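Local coordinates for putative type VI secretion protein (Escherichia coli, PDB 3U66) that is probably an inner-membrane-anchored component of the type VI secretion machinery, represented here by its all-helical cytoplasmic domain, at residues C68-E73 / L132-T137. Sequence-based numbering, arbitrary orientation.
Sequences CALLDE and LQLGFT
The ring of Phe-136 and the carboxylate of Glu-73 lie nearly parallel, their planes 4° apart, with OE2 of Glu-73 approaching CD1 of Phe-136 obliquely at 3.6 Å. At the edge of the ring, near its plane, sits the carbonyl O of Ala-69, 3.9 Å from CD1 of Phe-136, and CD2 of Leu-132 lies in plane at the edge too; the ring of Trp-108 also meets it, at a tilt. All this gathers where helix 122-133 ends in a Schellman motif: Gly-135 takes a positive phi, at which a CB would jam against the preceding carbonyl O, and the backbone then brings Phe-136 close to helix 57-76 of this helical-bundle domain, the CA atoms of Leu-70 and Phe-136 being the nearest across the contact at 5.6 Å.

Glu-73 reaches across from that helix with CG anti to its own N (chi1 -161°) and the chain extended beyond. Both carboxylate oxygens receive the Thr-137 N-H through their syn lone pairs, so the one N-H is shared between them, with Thr-137 N 3.2 Å from OE2 of Glu-73. OE2 accepts Gly-138 N as well, so two successive amides grip the group and limit its rotation. An alanine here would probably leave the amides of Thr-137 and Gly-138 without their acceptor and let the turn after the helix shift.

One turn back along helix 57-76, Leu-70 packs on the apolar side, touching Val-20 of helix 7-24. It crosses Leu-134 at about a right angle, its CD1 4.2 Å from CB of Phe-136, and its CD2 meets CD1 of Leu-134 tip to tip at 3.8 Å.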
# COMPACT_ATOMS: atom_id res chain seq x y z
N CYS A 68 5.83 -0.24 1.73
CA CYS A 68 6.89 -0.34 0.73
C CYS A 68 6.27 -0.45 -0.65
O CYS A 68 6.61 0.31 -1.55
CB CYS A 68 7.83 -1.50 1.03
SG CYS A 68 9.09 -1.15 2.28
N ALA A 69 5.29 -1.36 -0.79
CA ALA A 69 4.52 -1.61 -2.01
C ALA A 69 3.73 -0.37 -2.45
O ALA A 69 3.63 -0.11 -3.65
CB ALA A 69 3.57 -2.78 -1.80
N LEU A 70 3.20 0.40 -1.47
CA LEU A 70 2.44 1.63 -1.73
C LEU A 70 3.37 2.72 -2.28
O LEU A 70 3.11 3.27 -3.36
CB LEU A 70 1.66 2.08 -0.46
CG LEU A 70 1.02 3.49 -0.41
CD1 LEU A 70 -0.06 3.68 -1.48
CD2 LEU A 70 0.47 3.78 0.97
N LEU A 71 4.47 3.00 -1.55
CA LEU A 71 5.48 3.99 -1.91
C LEU A 71 6.19 3.68 -3.24
O LEU A 71 6.35 4.59 -4.05
CB LEU A 71 6.49 4.16 -0.76
CG LEU A 71 7.53 5.27 -0.84
CD1 LEU A 71 6.93 6.62 -1.25
CD2 LEU A 71 8.23 5.40 0.47
N ASP A 72 6.58 2.41 -3.48
CA ASP A 72 7.22 1.98 -4.74
C ASP A 72 6.31 2.22 -5.94
O ASP A 72 6.77 2.76 -6.94
CB ASP A 72 7.61 0.48 -4.69
CG ASP A 72 8.84 0.14 -3.87
OD1 ASP A 72 9.74 0.98 -3.76
OD2 ASP A 72 8.91 -1.00 -3.38
N GLU A 73 5.02 1.84 -5.83
CA GLU A 73 4.03 2.02 -6.89
C GLU A 73 3.75 3.48 -7.24
O GLU A 73 3.67 3.80 -8.42
CB GLU A 73 2.72 1.28 -6.56
CG GLU A 73 1.84 1.05 -7.78
CD GLU A 73 0.39 0.78 -7.45
OE1 GLU A 73 -0.35 1.75 -7.15
OE2 GLU A 73 -0.00 -0.40 -7.49
N LEU A 132 -4.78 1.11 0.27
CA LEU A 132 -5.74 1.16 -0.84
C LEU A 132 -6.35 2.53 -1.04
O LEU A 132 -6.61 2.91 -2.18
CB LEU A 132 -6.85 0.10 -0.70
CG LEU A 132 -6.44 -1.38 -0.68
CD1 LEU A 132 -7.65 -2.27 -0.70
CD2 LEU A 132 -5.53 -1.75 -1.84
N GLN A 133 -6.57 3.28 0.06
CA GLN A 133 -7.12 4.64 0.05
C GLN A 133 -6.15 5.60 -0.64
O GLN A 133 -6.60 6.46 -1.38
CB GLN A 133 -7.41 5.12 1.48
CG GLN A 133 -8.04 6.52 1.57
CD GLN A 133 -7.89 7.20 2.91
OE1 GLN A 133 -7.27 6.69 3.85
NE2 GLN A 133 -8.43 8.39 3.02
N LEU A 134 -4.84 5.44 -0.40
CA LEU A 134 -3.82 6.33 -0.98
C LEU A 134 -3.50 6.09 -2.46
O LEU A 134 -2.75 6.86 -3.06
CB LEU A 134 -2.55 6.43 -0.11
CG LEU A 134 -2.74 6.78 1.39
CD1 LEU A 134 -1.41 6.92 2.06
CD2 LEU A 134 -3.54 8.04 1.59
N GLY A 135 -4.10 5.05 -3.04
CA GLY A 135 -3.95 4.75 -4.45
C GLY A 135 -3.32 3.44 -4.86
O GLY A 135 -3.05 3.27 -6.06
N PHE A 136 -3.09 2.50 -3.92
CA PHE A 136 -2.50 1.21 -4.31
C PHE A 136 -3.45 0.41 -5.17
O PHE A 136 -4.59 0.16 -4.78
CB PHE A 136 -2.00 0.38 -3.12
CG PHE A 136 -1.44 -0.97 -3.53
CD1 PHE A 136 -0.12 -1.10 -3.94
CD2 PHE A 136 -2.24 -2.11 -3.51
CE1 PHE A 136 0.39 -2.34 -4.32
CE2 PHE A 136 -1.73 -3.35 -3.90
CZ PHE A 136 -0.41 -3.46 -4.30
N THR A 137 -2.98 0.01 -6.35
CA THR A 137 -3.72 -0.77 -7.32
C THR A 137 -3.10 -2.16 -7.45
O THR A 137 -3.81 -3.15 -7.37
CB THR A 137 -3.78 -0.01 -8.66
OG1 THR A 137 -4.42 1.25 -8.43
CG2 THR A 137 -4.52 -0.78 -9.74